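Local structure of protein Thf1 (Thermosynechococcus elongatus, 5MJW) at residues R58-F63 against T145-R150; Q116-R121 against Q134-L139. The protein may take part in the biogenesis of photosynthetic membranes, as a member of the THF1 family. All blocks are in the same frame, centred on the assembly; numbering follows the deposited sequence.

Contact 1 (R58-F63 against T145-R150); sequences RVNVDF and TGKYSR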
loop_
_atom_site.group_PDB
_atom_site.type_symbol
_atom_site.label_atom_id
_atom_site.label_comp_id
_atom_site.label_asym_id
_atom_site.label_seq_id
_atom_site.Cartn_x
_atom_site.Cartn_y
_atom_site.Cartn_z
ATOM N N ARG A 58 -12.005 4.891 -7.855
ATOM C CA ARG A 58 -13.029 3.881 -7.891
ATOM C C ARG A 58 -14.359 4.329 -8.500
ATOM O O ARG A 58 -15.154 3.497 -8.937
ATOM C CB ARG A 58 -13.219 3.403 -6.482
ATOM C CG ARG A 58 -13.908 2.098 -6.370
ATOM C CD ARG A 58 -13.650 1.509 -5.001
ATOM N NE ARG A 58 -14.754 0.622 -4.671
ATOM C CZ ARG A 58 -15.968 1.040 -4.316
ATOM N NH1 ARG A 58 -16.248 2.345 -4.192
ATOM N NH2 ARG A 58 -16.908 0.143 -4.048
ATOM N N VAL A 59 -14.607 5.631 -8.539
ATOM C CA VAL A 59 -15.783 6.152 -9.242
ATOM C C VAL A 59 -15.568 6.194 -10.761
ATOM O O VAL A 59 -16.533 6.280 -11.527
ATOM C CB VAL A 59 -16.229 7.531 -8.693
ATOM C CG1 VAL A 59 -16.660 7.385 -7.238
ATOM C CG2 VAL A 59 -15.144 8.599 -8.851
ATOM N N ASN A 60 -14.301 6.134 -11.176
ATOM C CA ASN A 60 -13.915 6.050 -12.586
ATOM C C ASN A 60 -14.424 4.754 -13.252
ATOM O O ASN A 60 -14.263 3.659 -12.708
ATOM C CB ASN A 60 -12.388 6.124 -12.684
ATOM C CG ASN A 60 -11.898 6.436 -14.073
ATOM O OD1 ASN A 60 -12.097 5.659 -15.008
ATOM N ND2 ASN A 60 -11.223 7.564 -14.214
ATOM N N VAL A 61 -15.009 4.889 -14.441
ATOM C CA VAL A 61 -15.618 3.757 -15.156
ATOM C C VAL A 61 -14.576 2.721 -15.639
ATOM O O VAL A 61 -14.900 1.550 -15.805
ATOM C CB VAL A 61 -16.505 4.257 -16.334
ATOM C CG1 VAL A 61 -17.072 3.096 -17.149
ATOM C CG2 VAL A 61 -17.643 5.133 -15.805
ATOM N N ASP A 62 -13.334 3.156 -15.845
ATOM C CA ASP A 62 -12.235 2.263 -16.233
ATOM C C ASP A 62 -11.522 1.558 -15.073
ATOM O O ASP A 62 -10.643 0.738 -15.317
ATOM C CB ASP A 62 -11.208 3.034 -17.075
ATOM C CG ASP A 62 -11.727 3.380 -18.458
ATOM O OD1 ASP A 62 -12.931 3.160 -18.731
ATOM O OD2 ASP A 62 -10.920 3.865 -19.285
ATOM N N PHE A 63 -11.877 1.871 -13.825
ATOM C CA PHE A 63 -11.302 1.168 -12.679
ATOM C C PHE A 63 -11.836 -0.255 -12.610
ATOM O O PHE A 63 -13.040 -0.462 -12.660
ATOM C CB PHE A 63 -11.593 1.891 -11.362
ATOM C CG PHE A 63 -11.456 1.017 -10.138
ATOM C CD1 PHE A 63 -10.215 0.823 -9.538
ATOM C CD2 PHE A 63 -12.575 0.373 -9.593
ATOM C CE1 PHE A 63 -10.088 0.022 -8.415
ATOM C CE2 PHE A 63 -12.453 -0.443 -8.477
ATOM C CZ PHE A 63 -11.208 -0.610 -7.880
ATOM N N THR A 145 -5.367 -5.074 -14.953
ATOM C CA THR A 145 -5.433 -4.003 -13.937
ATOM C C THR A 145 -6.501 -2.928 -14.189
ATOM O O THR A 145 -7.024 -2.361 -13.225
ATOM C CB THR A 145 -4.085 -3.279 -13.761
ATOM O OG1 THR A 145 -3.698 -2.664 -14.990
ATOM C CG2 THR A 145 -3.017 -4.245 -13.324
ATOM N N GLY A 146 -6.814 -2.645 -15.459
ATOM C CA GLY A 146 -7.709 -1.535 -15.824
ATOM C C GLY A 146 -6.988 -0.193 -15.766
ATOM O O GLY A 146 -5.785 -0.124 -16.041
ATOM N N LYS A 147 -7.711 0.869 -15.406
ATOM C CA LYS A 147 -7.110 2.198 -15.244
ATOM C C LYS A 147 -5.951 2.162 -14.243
ATOM O O LYS A 147 -6.060 1.559 -13.175
ATOM C CB LYS A 147 -8.142 3.230 -14.780
ATOM C CG LYS A 147 -7.573 4.634 -14.588
ATOM C CD LYS A 147 -8.647 5.664 -14.267
ATOM C CE LYS A 147 -8.033 6.957 -13.745
ATOM N NZ LYS A 147 -7.144 7.598 -14.755
ATOM N N TYR A 148 -4.863 2.835 -14.592
ATOM C CA TYR A 148 -3.655 2.810 -13.797
ATOM C C TYR A 148 -3.753 3.741 -12.584
ATOM O O TYR A 148 -4.344 4.817 -12.654
ATOM C CB TYR A 148 -2.428 3.169 -14.646
ATOM C CG TYR A 148 -1.164 3.296 -13.829
ATOM C CD1 TYR A 148 -0.471 2.163 -13.389
ATOM C CD2 TYR A 148 -0.684 4.552 -13.454
ATOM C CE1 TYR A 148 0.681 2.287 -12.615
ATOM C CE2 TYR A 148 0.456 4.680 -12.691
ATOM C CZ TYR A 148 1.135 3.552 -12.268
ATOM O OH TYR A 148 2.270 3.718 -11.510
ATOM N N SER A 149 -3.144 3.296 -11.489
ATOM C CA SER A 149 -3.070 4.023 -10.231
ATOM C C SER A 149 -1.682 3.786 -9.681
ATOM O O SER A 149 -1.085 2.739 -9.937
ATOM C CB SER A 149 -4.099 3.480 -9.242
ATOM O OG SER A 149 -3.840 3.935 -7.925
ATOM N N ARG A 150 -1.174 4.731 -8.898
ATOM C CA ARG A 150 0.107 4.514 -8.229
ATOM C C ARG A 150 0.063 3.346 -7.224
ATOM O O ARG A 150 1.100 2.786 -6.899
ATOM C CB ARG A 150 0.675 5.814 -7.626
ATOM C CG ARG A 150 -0.087 6.392 -6.447
ATOM C CD ARG A 150 0.617 6.129 -5.128
ATOM N NE ARG A 150 -0.301 6.252 -4.003
ATOM C CZ ARG A 150 -0.008 5.939 -2.740
ATOM N NH1 ARG A 150 1.206 5.504 -2.399
ATOM N NH2 ARG A 150 -0.937 6.075 -1.799
#
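Lys147 and Asp62 make the one hydrogen bond between these two loops, backbone to backbone: Lys147 N donates to Asp62 O over 2.9 Å. The bond is nearly straight at the hydrogen (167°).

The remaining contacts are van der Waals and run mostly along the lysine side chain. Near its root, Lys147 CB lies 3.8 Å from Asp62 CB. With CG anti to the backbone N (chi1 180°), the lysine chain then reaches out to Asn60 and crosses its side chain at about a right angle. There the methylenes meet the amide: Lys147 CD is 3.2 Å from Asn60 ND2, and CE is almost as near.

The amide has work of its own inside 58-63. Asn60 OD1 accepts from Asp62 N in the carbonyl plane at 2.9 Å, an Asx turn, while Phe63 N bonds to Asn60 O and closes a type I beta turn, Asn60 to Phe63, that follows helix 42-59. CB of Phe63 points away from the other loop, and its ring meets that of Phe69 edge-to-face.

No salt bridge joins the two sides, since Lys147 NZ stays 7.0 Å from Asp62 OD2. This surface contact therefore rests on one main-chain bond and the aliphatic part of a lysine laid against a turn held by its own asparagine; the charged ends are not paired with each other, though a weak long-range attraction between them is possible.

Contact 2 (Q116-R121 against Q134-L139); sequences QQYQGR and QPSAPL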
loop_
_atom_site.group_PDB
_atom_site.type_symbol
_atom_site.label_atom_id
_atom_site.label_comp_id
_atom_site.label_asym_id
_atom_site.label_seq_id
_atom_site.Cartn_x
_atom_site.Cartn_y
_atom_site.Cartn_z
ATOM N N GLN A 116 1.902 -14.360 -1.730
ATOM C CA GLN A 116 2.892 -15.124 -0.940
ATOM C C GLN A 116 3.365 -16.372 -1.679
ATOM O O GLN A 116 4.537 -16.724 -1.613
ATOM C CB GLN A 116 2.324 -15.533 0.425
ATOM C CG GLN A 116 2.097 -14.377 1.394
ATOM C CD GLN A 116 1.368 -14.794 2.665
ATOM O OE1 GLN A 116 1.382 -15.966 3.055
ATOM N NE2 GLN A 116 0.728 -13.827 3.323
ATOM N N GLN A 117 2.433 -17.031 -2.363
ATOM C CA GLN A 117 2.710 -18.045 -3.396
ATOM C C GLN A 117 4.039 -17.852 -4.163
ATOM O O GLN A 117 4.769 -18.815 -4.366
ATOM C CB GLN A 117 1.524 -18.056 -4.375
ATOM C CG GLN A 117 1.573 -19.036 -5.543
ATOM C CD GLN A 117 0.396 -18.845 -6.492
ATOM O OE1 GLN A 117 -0.568 -18.137 -6.173
ATOM N NE2 GLN A 117 0.467 -19.476 -7.668
ATOM N N TYR A 118 4.349 -16.615 -4.562
ATOM C CA TYR A 118 5.562 -16.303 -5.351
ATOM C C TYR A 118 6.819 -15.920 -4.545
ATOM O O TYR A 118 7.814 -15.488 -5.137
ATOM C CB TYR A 118 5.264 -15.190 -6.370
ATOM C CG TYR A 118 4.025 -15.444 -7.196
ATOM C CD1 TYR A 118 3.946 -16.551 -8.046
ATOM C CD2 TYR A 118 2.927 -14.589 -7.123
ATOM C CE1 TYR A 118 2.808 -16.796 -8.798
ATOM C CE2 TYR A 118 1.788 -14.826 -7.874
ATOM C CZ TYR A 118 1.728 -15.934 -8.702
ATOM O OH TYR A 118 0.591 -16.165 -9.440
ATOM N N GLN A 119 6.789 -16.085 -3.219
ATOM C CA GLN A 119 7.969 -15.825 -2.374
ATOM C C GLN A 119 9.164 -16.680 -2.781
ATOM O O GLN A 119 9.050 -17.899 -2.911
ATOM C CB GLN A 119 7.678 -16.072 -0.887
ATOM C CG GLN A 119 7.012 -14.904 -0.176
ATOM C CD GLN A 119 6.869 -15.111 1.321
ATOM O OE1 GLN A 119 7.507 -15.985 1.911
ATOM N NE2 GLN A 119 6.027 -14.294 1.946
ATOM N N GLY A 120 10.303 -16.027 -2.992
ATOM C CA GLY A 120 11.552 -16.715 -3.289
ATOM C C GLY A 120 11.705 -17.279 -4.692
ATOM O O GLY A 120 12.687 -17.968 -4.960
ATOM N N ARG A 121 10.764 -17.003 -5.594
ATOM C CA ARG A 121 10.894 -17.448 -6.984
ATOM C C ARG A 121 11.825 -16.478 -7.705
ATOM O O ARG A 121 11.882 -15.299 -7.344
ATOM C CB ARG A 121 9.538 -17.482 -7.694
ATOM C CG ARG A 121 8.506 -18.434 -7.094
ATOM C CD ARG A 121 8.344 -19.755 -7.850
ATOM N NE ARG A 121 6.926 -20.047 -8.100
ATOM C CZ ARG A 121 6.215 -19.621 -9.151
ATOM N NH1 ARG A 121 6.766 -18.877 -10.113
ATOM N NH2 ARG A 121 4.924 -19.938 -9.244
ATOM N N GLN A 134 -0.720 -18.520 -20.028
ATOM C CA GLN A 134 -1.534 -19.083 -18.938
ATOM C C GLN A 134 -0.901 -18.901 -17.548
ATOM O O GLN A 134 -0.849 -19.841 -16.751
ATOM C CB GLN A 134 -1.890 -20.558 -19.207
ATOM C CG GLN A 134 -0.717 -21.516 -19.331
ATOM C CD GLN A 134 -1.168 -22.954 -19.517
ATOM O OE1 GLN A 134 -0.965 -23.545 -20.573
ATOM N NE2 GLN A 134 -1.785 -23.518 -18.490
ATOM N N PRO A 135 -0.458 -17.670 -17.241
ATOM C CA PRO A 135 0.048 -17.407 -15.906
ATOM C C PRO A 135 -0.982 -17.669 -14.808
ATOM O O PRO A 135 -2.170 -17.382 -14.979
ATOM C CB PRO A 135 0.388 -15.906 -15.947
ATOM C CG PRO A 135 -0.468 -15.353 -17.034
ATOM C CD PRO A 135 -0.514 -16.438 -18.053
ATOM N N SER A 136 -0.511 -18.195 -13.686
ATOM C CA SER A 136 -1.345 -18.416 -12.513
ATOM C C SER A 136 -1.864 -17.106 -11.920
ATOM O O SER A 136 -1.360 -16.017 -12.214
ATOM C CB SER A 136 -0.550 -19.162 -11.436
ATOM O OG SER A 136 0.527 -18.361 -10.961
ATOM N N ALA A 137 -2.887 -17.243 -11.083
ATOM C CA ALA A 137 -3.410 -16.150 -10.289
ATOM C C ALA A 137 -2.644 -16.134 -8.935
ATOM O O ALA A 137 -2.325 -17.213 -8.401
ATOM C CB ALA A 137 -4.917 -16.330 -10.077
ATOM N N PRO A 138 -2.346 -14.957 -8.369
ATOM C CA PRO A 138 -2.725 -13.643 -8.888
ATOM C C PRO A 138 -1.734 -12.989 -9.871
ATOM O O PRO A 138 -1.935 -11.827 -10.227
ATOM C CB PRO A 138 -2.785 -12.807 -7.615
ATOM C CG PRO A 138 -1.653 -13.364 -6.811
ATOM C CD PRO A 138 -1.760 -14.853 -7.022
ATOM N N LEU A 139 -0.694 -13.695 -10.315
ATOM C CA LEU A 139 0.274 -13.097 -11.237
ATOM C C LEU A 139 -0.381 -12.580 -12.520
ATOM O O LEU A 139 -0.026 -11.506 -13.006
ATOM C CB LEU A 139 1.399 -14.075 -11.574
ATOM C CG LEU A 139 2.473 -13.587 -12.537
ATOM C CD1 LEU A 139 3.117 -12.311 -12.025
ATOM C CD2 LEU A 139 3.514 -14.677 -12.743
#
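Tyr118 brings the hydroxyl end of its ring up against Ser136, Pro138 and Leu139. CG lies anti to the carbonyl carbon (chi1 -50°), which turns the ring toward 134-139. Tyr118 OH donates to Ser136 OG at 2.7 Å, with the serine oxygen at the ring edge and near its plane. The same Tyr118 OH accepts from Leu139 N at 2.9 Å. One phenol oxygen thus serves as both donor and acceptor for the 134-139 loop, gripping it on both sides of the bend at the cis Ala137-Pro138 peptide. Ser136 OG is also hydrogen-bonded to Glu129 OE2, which ties the tyrosine through the serine to helix 123-131.

Carbon contacts back up the polar ones. Leu139 CB sits 3.4 Å from Tyr118 CZ, and Pro138 CD approaches Tyr118 CE2 to 3.6 Å, both coming in obliquely. Within its own segment the ring has Gln117 CG above one face, off toward the rim, and Arg121 CZ at its edge, in plane.

Tyr118 also begins the type II beta turn that ends at Arg121, with Gly120 at positive phi. The whole is a helix flanked by two loops, the one before helix 123-131 and the one after it, joined across its ends by a buried tyrosine in this all-helical fold.

In the fold
Contact 1 and contact 2 lie 23 Å apart between centres, and their nearest atoms, about 8 Å apart, do not touch. Along the chain the order is 58-63, 116-121, 134-139, 145-150, so contact 2 falls wholly between the two segments of contact 1. The two share the long loop between helix 123-131 and helix 150-161: its first part belongs to contact 2 and its last part to contact 1. Contact 2 is local, spanning little more than helix 123-131, whereas contact 1 joins the turn just after helix 42-59 to the loop leading into helix 150-161. Together they tie one interhelical loop to two separate places in the Thf1 helical fold.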